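Local coordinates for tail fiber protein (Pseudomonas aeruginosa, PDB 6CL6) that forms the trimeric receptor-binding fibre of an R-type pyocin, a contractile injection system, and probably attaches the particle to the surface of target bacteria, at residues P66-F72 / A95-Y100; Y163-G169 / Y185-E191. The contacts are given in a common frame with arbitrary orientation. Residues are numbered along the deposited sequence.

Interaction 1: residues P66-F72 / A95-Y100; sequences PVAGRYF and ATSEMY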
ATOM      1  N   PRO A  66      -4.878 -63.347  -9.557  1.00  8.63           N
ATOM      2  CA  PRO A  66      -4.522 -61.922  -9.425  1.00 12.22           C
ATOM      3  C   PRO A  66      -4.950 -61.249  -8.126  1.00 23.12           C
ATOM      4  O   PRO A  66      -4.308 -60.285  -7.691  1.00 15.34           O
ATOM      5  CB  PRO A  66      -5.203 -61.277 -10.638  1.00 15.93           C
ATOM      6  CG  PRO A  66      -6.381 -62.203 -10.927  1.00 11.99           C
ATOM      7  CD  PRO A  66      -5.901 -63.583 -10.576  1.00 17.71           C
ATOM      8  N   VAL A  67      -6.021 -61.715  -7.492  1.00 10.97           N
ATOM      9  CA  VAL A  67      -6.527 -61.060  -6.277  1.00 11.00           C
ATOM     10  C   VAL A  67      -6.820 -62.112  -5.213  1.00 17.96           C
ATOM     11  O   VAL A  67      -7.808 -62.853  -5.313  1.00 13.68           O
ATOM     12  CB  VAL A  67      -7.760 -60.192  -6.533  1.00 15.89           C
ATOM     13  CG1 VAL A  67      -8.122 -59.461  -5.241  1.00 17.31           C
ATOM     14  CG2 VAL A  67      -7.546 -59.213  -7.638  1.00 16.54           C
ATOM     15  N   ALA A  68      -5.981 -62.154  -4.176  1.00 17.68           N
ATOM     16  CA  ALA A  68      -6.104 -63.183  -3.159  1.00 30.85           C
ATOM     17  C   ALA A  68      -7.485 -63.161  -2.505  1.00 12.03           C
ATOM     18  O   ALA A  68      -8.034 -62.096  -2.171  1.00 12.16           O
ATOM     19  CB  ALA A  68      -5.016 -62.996  -2.103  1.00 26.75           C
ATOM     20  N   GLY A  69      -8.035 -64.359  -2.315  1.00  9.78           N
ATOM     21  CA  GLY A  69      -9.372 -64.506  -1.789  1.00 20.39           C
ATOM     22  C   GLY A  69     -10.495 -64.450  -2.790  1.00 23.61           C
ATOM     23  O   GLY A  69     -11.644 -64.659  -2.395  1.00 19.40           O
ATOM     24  N   ARG A  70     -10.217 -64.191  -4.078  1.00 11.26           N
ATOM     25  CA  ARG A  70     -11.291 -64.036  -5.064  1.00  9.99           C
ATOM     26  C   ARG A  70     -11.162 -65.046  -6.203  1.00 11.71           C
ATOM     27  O   ARG A  70     -10.039 -65.376  -6.637  1.00 14.62           O
ATOM     28  CB  ARG A  70     -11.299 -62.635  -5.655  1.00 14.85           C
ATOM     29  CG  ARG A  70     -11.861 -61.617  -4.648  1.00 18.39           C
ATOM     30  CD  ARG A  70     -11.926 -60.249  -5.261  1.00 20.27           C
ATOM     31  NE  ARG A  70     -12.875 -60.176  -6.366  1.00 16.64           N
ATOM     32  CZ  ARG A  70     -12.969 -59.141  -7.170  1.00 23.71           C
ATOM     33  NH1 ARG A  70     -12.175 -58.095  -6.986  1.00 27.45           N
ATOM     34  NH2 ARG A  70     -13.861 -59.138  -8.144  1.00 23.75           N
ATOM     35  N   TYR A  71     -12.314 -65.524  -6.660  1.00  8.26           N
ATOM     36  CA  TYR A  71     -12.358 -66.353  -7.845  1.00  8.66           C
ATOM     37  C   TYR A  71     -12.148 -65.535  -9.120  1.00 13.15           C
ATOM     38  O   TYR A  71     -12.692 -64.442  -9.280  1.00 11.13           O
ATOM     39  CB  TYR A  71     -13.691 -67.085  -7.942  1.00  8.10           C
ATOM     40  CG  TYR A  71     -13.835 -68.220  -6.940  1.00 14.47           C
ATOM     41  CD1 TYR A  71     -13.358 -69.493  -7.213  1.00 16.07           C
ATOM     42  CD2 TYR A  71     -14.424 -67.993  -5.701  1.00 19.42           C
ATOM     43  CE1 TYR A  71     -13.454 -70.509  -6.292  1.00 13.54           C
ATOM     44  CE2 TYR A  71     -14.554 -69.039  -4.764  1.00 11.43           C
ATOM     45  CZ  TYR A  71     -14.067 -70.284  -5.073  1.00 18.65           C
ATOM     46  OH  TYR A  71     -14.171 -71.292  -4.170  1.00 21.14           O
ATOM     47  N   PHE A  72     -11.356 -66.082 -10.036  1.00 12.32           N
ATOM     48  CA  PHE A  72     -11.203 -65.537 -11.375  1.00  9.04           C
ATOM     49  C   PHE A  72     -11.264 -66.661 -12.402  1.00  7.87           C
ATOM     50  O   PHE A  72     -10.643 -67.732 -12.212  1.00 10.15           O
ATOM     51  CB  PHE A  72      -9.855 -64.769 -11.541  1.00  9.05           C
ATOM     52  CG  PHE A  72      -9.879 -63.381 -10.981  1.00 12.10           C
ATOM     53  CD1 PHE A  72      -9.960 -63.158  -9.621  1.00 12.31           C
ATOM     54  CD2 PHE A  72      -9.904 -62.278 -11.852  1.00 12.83           C
ATOM     55  CE1 PHE A  72     -10.014 -61.855  -9.114  1.00 13.58           C
ATOM     56  CE2 PHE A  72      -9.958 -60.980 -11.349  1.00 18.78           C
ATOM     57  CZ  PHE A  72     -10.009 -60.779  -9.989  1.00 17.81           C
ATOM     58  N   ALA A  95     -18.668 -59.660  -7.905  1.00 11.67           N
ATOM     59  CA  ALA A  95     -18.427 -58.492  -7.071  1.00 10.78           C
ATOM     60  C   ALA A  95     -18.029 -57.260  -7.859  1.00 25.73           C
ATOM     61  O   ALA A  95     -18.609 -56.183  -7.642  1.00 13.50           O
ATOM     62  CB  ALA A  95     -17.375 -58.792  -6.001  1.00 17.48           C
ATOM     63  N   THR A  96     -17.021 -57.390  -8.730  1.00 11.55           N
ATOM     64  CA  THR A  96     -16.589 -56.294  -9.598  1.00 10.33           C
ATOM     65  C   THR A  96     -16.267 -56.862 -10.977  1.00 20.86           C
ATOM     66  O   THR A  96     -16.188 -58.084 -11.158  1.00 21.42           O
ATOM     67  CB  THR A  96     -15.340 -55.588  -9.052  1.00 19.07           C
ATOM     68  OG1 THR A  96     -14.246 -56.504  -9.083  1.00 17.51           O
ATOM     69  CG2 THR A  96     -15.524 -55.123  -7.611  1.00 22.89           C
ATOM     70  N   SER A  97     -16.052 -55.968 -11.948  1.00 10.15           N
ATOM     71  CA  SER A  97     -15.682 -56.332 -13.324  1.00  9.45           C
ATOM     72  C   SER A  97     -14.232 -55.922 -13.531  1.00 16.84           C
ATOM     73  O   SER A  97     -13.940 -54.737 -13.749  1.00 12.87           O
ATOM     74  CB  SER A  97     -16.576 -55.616 -14.358  1.00 10.07           C
ATOM     75  OG  SER A  97     -17.940 -56.001 -14.214  1.00 14.30           O
ATOM     76  N   GLU A  98     -13.323 -56.899 -13.430  1.00 13.92           N
ATOM     77  CA  GLU A  98     -11.893 -56.660 -13.490  1.00  8.27           C
ATOM     78  C   GLU A  98     -11.208 -57.651 -14.416  1.00 17.29           C
ATOM     79  O   GLU A  98     -11.652 -58.788 -14.564  1.00 13.69           O
ATOM     80  CB  GLU A  98     -11.241 -56.790 -12.114  1.00 11.48           C
ATOM     81  CG  GLU A  98     -11.666 -55.732 -11.155  1.00 13.04           C
ATOM     82  CD  GLU A  98     -11.146 -55.939  -9.748  1.00 18.22           C
ATOM     83  OE1 GLU A  98     -10.019 -56.449  -9.566  1.00 23.79           O
ATOM     84  OE2 GLU A  98     -11.903 -55.609  -8.816  1.00 23.86           O
ATOM     85  N   MET A  99     -10.075 -57.215 -14.982  1.00 19.24           N
ATOM     86  CA  MET A  99      -9.242 -58.054 -15.856  1.00 18.04           C
ATOM     87  C   MET A  99      -7.770 -57.845 -15.557  1.00 20.07           C
ATOM     88  O   MET A  99      -7.329 -56.708 -15.311  1.00 12.91           O
ATOM     89  CB  MET A  99      -9.493 -57.720 -17.335  1.00  8.83           C
ATOM     90  CG  MET A  99      -8.649 -58.518 -18.326  1.00 10.58           C
ATOM     91  SD  MET A  99      -8.832 -57.980 -20.057  1.00 12.01           S
ATOM     92  CE  MET A  99     -10.528 -58.432 -20.348  1.00 23.02           C
ATOM     93  N   TYR A 100      -7.016 -58.947 -15.618  1.00  7.46           N
ATOM     94  CA  TYR A 100      -5.580 -58.990 -15.410  1.00  9.33           C
ATOM     95  C   TYR A 100      -4.941 -59.859 -16.492  1.00 14.90           C
ATOM     96  O   TYR A 100      -5.595 -60.716 -17.089  1.00 11.84           O
ATOM     97  CB  TYR A 100      -5.217 -59.566 -14.021  1.00 11.08           C
ATOM     98  CG  TYR A 100      -5.758 -58.729 -12.899  1.00 15.30           C
ATOM     99  CD1 TYR A 100      -7.100 -58.825 -12.522  1.00 10.71           C
ATOM    100  CD2 TYR A 100      -4.926 -57.837 -12.193  1.00 13.49           C
ATOM    101  CE1 TYR A 100      -7.615 -58.047 -11.493  1.00 14.45           C
ATOM    102  CE2 TYR A 100      -5.436 -57.066 -11.157  1.00 16.81           C
ATOM    103  CZ  TYR A 100      -6.789 -57.174 -10.823  1.00 17.94           C
ATOM    104  OH  TYR A 100      -7.322 -56.395  -9.826  1.00 14.04           O
TER
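Y100 lies with one face of its ring under the pyrrolidine of P66: P66 CB sits 3.7 Å from the Y100 ring centroid, 22° off the ring normal, and 3.5 Å from Y100 CG, a CH-pi contact. The same ring is met obliquely by F72, whose CE2 approaches Y100 CE1 to 3.8 Å with the planes at 77°, and by V67, with V67 CG2 3.9 Å from Y100 CZ. P66, V67 and F72 pack against the tyrosine in a small apolar cluster, and Y100 also touches W117 and R119. F72 and Y100 belong to strands 72-79 and 99-104, which both pair with strand 85-92; the contact thus fastens the loop before the first to the start of the second across their shared neighbour in the antiparallel sheet.

Beside the cluster runs a polar chain. Y100 OH donates to E98 OE1 (2.7 Å), while E98 OE2 accepts from T96 OG1 (2.5 Å) and from R70 NH1 (3.1 Å, N-H...O angle 167°), the last pair being a salt bridge. R70 NH2 donates to T96 OG1 (2.8 Å, 152°) and to N94 O. E98 OE2 and T96 OG1 lie near the guanidinium plane, consistent with these bonds. A type II turn from V67 to R70 (R70 N to V67 O, 3.0 Å) reverses the chain. M99, whose CA-to-CB bond points away from segment 66-72, is buried against M99 of the second and third subunits, at the trimer centre. Because R70, T96 and Y100 engage both E98 oxygens, the buried carboxylate is compensated by one charge and two hydroxyls.

Interaction 2: residues Y163-G169 / Y185-E191; sequences YPIVRAG and YQAYDGE. With EDO (1,2-ethanediol), chain K.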
ATOM      1  N   TYR A 163     -13.536 -30.243   3.738  1.00  9.63           N
ATOM      2  CA  TYR A 163     -13.434 -29.467   2.510  1.00 13.31           C
ATOM      3  C   TYR A 163     -12.653 -28.192   2.832  1.00 16.43           C
ATOM      4  O   TYR A 163     -12.798 -27.638   3.930  1.00 15.19           O
ATOM      5  CB  TYR A 163     -14.807 -29.104   1.963  1.00 14.71           C
ATOM      6  CG  TYR A 163     -15.574 -30.226   1.286  1.00  8.10           C
ATOM      7  CD1 TYR A 163     -16.185 -31.217   2.039  1.00 12.13           C
ATOM      8  CD2 TYR A 163     -15.688 -30.276  -0.096  1.00 20.22           C
ATOM      9  CE1 TYR A 163     -16.904 -32.226   1.426  1.00 12.20           C
ATOM     10  CE2 TYR A 163     -16.407 -31.287  -0.724  1.00 16.92           C
ATOM     11  CZ  TYR A 163     -17.013 -32.257   0.054  1.00 16.98           C
ATOM     12  OH  TYR A 163     -17.745 -33.268  -0.558  1.00 14.45           O
ATOM     13  N   PRO A 164     -11.800 -27.720   1.921  1.00 11.83           N
ATOM     14  CA  PRO A 164     -11.027 -26.505   2.220  1.00  9.34           C
ATOM     15  C   PRO A 164     -11.829 -25.235   2.126  1.00 11.14           C
ATOM     16  O   PRO A 164     -11.411 -24.205   2.670  1.00 11.36           O
ATOM     17  CB  PRO A 164      -9.908 -26.523   1.167  1.00  7.93           C
ATOM     18  CG  PRO A 164     -10.490 -27.267   0.007  1.00  9.28           C
ATOM     19  CD  PRO A 164     -11.441 -28.308   0.627  1.00 10.62           C
ATOM     20  N   ILE A 165     -12.961 -25.279   1.438  1.00 14.04           N
ATOM     21  CA  ILE A 165     -13.824 -24.122   1.204  1.00  8.50           C
ATOM     22  C   ILE A 165     -15.206 -24.705   0.957  1.00 11.39           C
ATOM     23  O   ILE A 165     -15.346 -25.831   0.455  1.00 15.09           O
ATOM     24  CB  ILE A 165     -13.313 -23.284   0.007  1.00 10.32           C
ATOM     25  CG1 ILE A 165     -14.106 -21.998  -0.162  1.00 15.23           C
ATOM     26  CG2 ILE A 165     -13.378 -24.135  -1.296  1.00 11.64           C
ATOM     27  CD1 ILE A 165     -13.742 -20.948   0.899  1.00 11.69           C
ATOM     28  N   VAL A 166     -16.227 -23.971   1.344  1.00 12.66           N
ATOM     29  CA  VAL A 166     -17.599 -24.422   1.086  1.00 12.98           C
ATOM     30  C   VAL A 166     -17.958 -24.049  -0.339  1.00 16.27           C
ATOM     31  O   VAL A 166     -18.530 -22.977  -0.590  1.00 12.41           O
ATOM     32  CB  VAL A 166     -18.589 -23.856   2.109  1.00 20.11           C
ATOM     33  CG1 VAL A 166     -20.016 -24.330   1.807  1.00 14.89           C
ATOM     34  CG2 VAL A 166     -18.175 -24.297   3.498  1.00 24.48           C
ATOM     35  N   ARG A 167     -17.578 -24.924  -1.289  1.00 14.26           N
ATOM     36  CA  ARG A 167     -17.803 -24.705  -2.706  1.00 14.19           C
ATOM     37  C   ARG A 167     -17.796 -26.047  -3.410  1.00 14.03           C
ATOM     38  O   ARG A 167     -17.008 -26.937  -3.068  1.00  8.99           O
ATOM     39  CB  ARG A 167     -16.729 -23.821  -3.372  1.00 16.96           C
ATOM     40  CG  ARG A 167     -16.611 -22.431  -2.895  1.00 21.10           C
ATOM     41  CD  ARG A 167     -17.672 -21.514  -3.475  1.00 18.34           C
ATOM     42  NE  ARG A 167     -17.253 -20.096  -3.323  1.00 17.74           N
ATOM     43  CZ  ARG A 167     -17.201 -19.462  -2.166  1.00 19.14           C
ATOM     44  NH1 ARG A 167     -17.495 -20.089  -1.045  1.00 23.44           N
ATOM     45  NH2 ARG A 167     -16.818 -18.198  -2.113  1.00 30.81           N
ATOM     46  N   ALA A 168     -18.662 -26.188  -4.412  1.00 12.04           N
ATOM     47  CA  ALA A 168     -18.487 -27.250  -5.396  1.00 13.14           C
ATOM     48  C   ALA A 168     -17.070 -27.176  -5.966  1.00 12.18           C
ATOM     49  O   ALA A 168     -16.449 -26.112  -6.005  1.00 13.53           O
ATOM     50  CB  ALA A 168     -19.528 -27.096  -6.499  1.00 13.15           C
ATOM     51  N   GLY A 169     -16.547 -28.309  -6.399  1.00 10.16           N
ATOM     52  CA  GLY A 169     -15.171 -28.331  -6.870  1.00 12.98           C
ATOM     53  C   GLY A 169     -14.700 -29.711  -7.238  1.00 12.57           C
ATOM     54  O   GLY A 169     -15.420 -30.697  -7.119  1.00 14.16           O
ATOM     55  N   TYR A 185      -7.715 -29.602  -4.399  1.00 13.40           N
ATOM     56  CA  TYR A 185      -9.124 -29.218  -4.548  1.00  7.24           C
ATOM     57  C   TYR A 185      -9.171 -27.928  -5.333  1.00 10.51           C
ATOM     58  O   TYR A 185      -8.553 -26.928  -4.932  1.00 11.59           O
ATOM     59  CB  TYR A 185      -9.798 -29.015  -3.206  1.00  7.01           C
ATOM     60  CG  TYR A 185     -11.327 -29.030  -3.250  1.00  9.50           C
ATOM     61  CD1 TYR A 185     -12.016 -30.248  -3.353  1.00 12.57           C
ATOM     62  CD2 TYR A 185     -12.066 -27.864  -3.228  1.00 11.91           C
ATOM     63  CE1 TYR A 185     -13.400 -30.295  -3.401  1.00 14.76           C
ATOM     64  CE2 TYR A 185     -13.488 -27.901  -3.264  1.00 12.67           C
ATOM     65  CZ  TYR A 185     -14.131 -29.151  -3.351  1.00  9.43           C
ATOM     66  OH  TYR A 185     -15.491 -29.261  -3.414  1.00 16.22           O
ATOM     67  N   GLN A 186      -9.882 -27.958  -6.438  1.00 13.73           N
ATOM     68  CA  GLN A 186     -10.070 -26.800  -7.312  1.00 12.49           C
ATOM     69  C   GLN A 186     -11.535 -26.381  -7.225  1.00 13.64           C
ATOM     70  O   GLN A 186     -12.433 -27.113  -7.662  1.00 12.96           O
ATOM     71  CB  GLN A 186      -9.647 -27.153  -8.736  1.00  8.11           C
ATOM     72  CG  GLN A 186      -9.873 -26.032  -9.750  1.00  7.98           C
ATOM     73  CD  GLN A 186      -9.484 -26.425 -11.167  1.00 13.37           C
ATOM     74  OE1 GLN A 186      -8.859 -27.468 -11.410  1.00 13.76           O
ATOM     75  NE2 GLN A 186      -9.861 -25.588 -12.111  1.00 14.64           N
ATOM     76  N   ALA A 187     -11.772 -25.203  -6.675  1.00  9.70           N
ATOM     77  CA  ALA A 187     -13.133 -24.698  -6.520  1.00  9.42           C
ATOM     78  C   ALA A 187     -13.744 -24.380  -7.879  1.00  8.29           C
ATOM     79  O   ALA A 187     -13.082 -23.839  -8.763  1.00 15.45           O
ATOM     80  CB  ALA A 187     -13.130 -23.461  -5.640  1.00 14.03           C
ATOM     81  N   TYR A 188     -15.028 -24.709  -8.040  1.00 14.27           N
ATOM     82  CA  TYR A 188     -15.671 -24.543  -9.343  1.00 10.96           C
ATOM     83  C   TYR A 188     -15.708 -23.084  -9.773  1.00 16.25           C
ATOM     84  O   TYR A 188     -15.580 -22.781 -10.966  1.00 14.46           O
ATOM     85  CB  TYR A 188     -17.088 -25.141  -9.317  1.00  9.55           C
ATOM     86  CG  TYR A 188     -18.149 -24.226  -8.813  1.00 25.06           C
ATOM     87  CD1 TYR A 188     -18.273 -23.939  -7.458  1.00 16.39           C
ATOM     88  CD2 TYR A 188     -19.043 -23.620  -9.698  1.00 16.20           C
ATOM     89  CE1 TYR A 188     -19.271 -23.090  -6.999  1.00 17.71           C
ATOM     90  CE2 TYR A 188     -20.012 -22.752  -9.250  1.00 12.52           C
ATOM     91  CZ  TYR A 188     -20.128 -22.499  -7.910  1.00 27.32           C
ATOM     92  OH  TYR A 188     -21.115 -21.653  -7.484  1.00 17.66           O
ATOM     93  N   ASP A 189     -15.901 -22.162  -8.825  1.00 18.37           N
ATOM     94  CA  ASP A 189     -15.942 -20.737  -9.134  1.00 11.19           C
ATOM     95  C   ASP A 189     -14.577 -20.055  -9.035  1.00 15.89           C
ATOM     96  O   ASP A 189     -14.505 -18.821  -8.943  1.00 15.35           O
ATOM     97  CB  ASP A 189     -16.917 -20.020  -8.192  1.00 15.27           C
ATOM     98  CG  ASP A 189     -16.507 -20.123  -6.738  1.00 16.81           C
ATOM     99  OD1 ASP A 189     -15.537 -20.852  -6.448  1.00 18.40           O
ATOM    100  OD2 ASP A 189     -17.126 -19.440  -5.889  1.00 18.93           O
ATOM    101  N   GLY A 190     -13.497 -20.825  -8.971  1.00 14.66           N
ATOM    102  CA  GLY A 190     -12.171 -20.251  -8.874  1.00 15.52           C
ATOM    103  C   GLY A 190     -11.882 -19.555  -7.568  1.00 14.37           C
ATOM    104  O   GLY A 190     -10.964 -18.736  -7.498  1.00 12.94           O
ATOM    105  N   GLU A 191     -12.668 -19.833  -6.527  1.00 15.88           N
ATOM    106  CA  GLU A 191     -12.427 -19.219  -5.227  1.00 18.15           C
ATOM    107  C   GLU A 191     -10.964 -19.354  -4.876  1.00 10.57           C
ATOM    108  O   GLU A 191     -10.324 -18.390  -4.492  1.00 12.06           O
ATOM    109  CB  GLU A 191     -13.311 -19.852  -4.143  1.00 19.10           C
ATOM    110  CG  GLU A 191     -13.223 -19.127  -2.796  1.00 14.26           C
ATOM    111  CD  GLU A 191     -12.018 -19.557  -1.959  1.00 13.00           C
ATOM    112  OE1 GLU A 191     -11.634 -20.747  -2.020  1.00 13.55           O
ATOM    113  OE2 GLU A 191     -11.473 -18.720  -1.213  1.00 14.77           O
TER
HETATM  114  C1  EDO K 705     -22.703 -25.503  -7.240  1.00 35.31           C
HETATM  115  O1  EDO K 705     -23.424 -25.581  -5.996  1.00 24.12           O
HETATM  116  C2  EDO K 705     -23.559 -24.760  -8.246  1.00 33.71           C
HETATM  117  O2  EDO K 705     -23.738 -23.409  -7.770  1.00 31.82           O
HETATM  118  O   HOH W   1     -15.650 -16.865  -4.249  1.00 27.89           O
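Segments 163-169 and 185-191 meet through one antiparallel bridge, the non-hydrogen-bonded pair G169-A187 (CA to CA 4.2 Å). Beyond it, Y188 N donates to A168 O (2.9 Å, 167°) where the type I turn A187-G190 begins. A CB on G169 would clash with Y185 CE2 and Q186 O.

Y185 OH donates to R167 O (2.8 Å), and P164 CD covers a face of the Y185 ring, 4.2 Å from its centroid (CH-pi). A168 CB lies 3.5 Å from Y188 CD1. R167 NE forms a salt bridge with D189 OD2 (2.7 Å); D189 OD1 accepts from E191 N (3.0 Å), an Asx turn. E191 OE1 accepts a hydrogen bond from Y194, and E191 OE2 forms a salt bridge with R208. An ethanediol, probably from crystallisation, donates through O2 to Y188 OH (3.2 Å).

Y188 meets H199 of the second subunit edge-to-face, placing the open end of beta hairpin 169-177/180-187, part of an antiparallel meander within a mixed sheet, at the trimer interface.

In the fold
From the N terminus, the chain passes strand 57-60 and enters the loop of interaction 1, runs through strands 72-79 and 85-92, and returns to close the contact at strand 99-104. Interaction 1 thereby joins the entry to the second strand of the five-stranded antiparallel sheet with the start of its fourth. After strand 147-151 and helix 154-159, the chain opens interaction 2; hairpin 169-177/180-187 then brings it back, tying the approach to that hairpin to its exit in the next, mixed sheet. The two contacts follow in series, neither nested nor crossed. Their centres lie 36 Å apart and their nearest atoms about 23 Å, without touching, yet both reach the second subunit of the trimer.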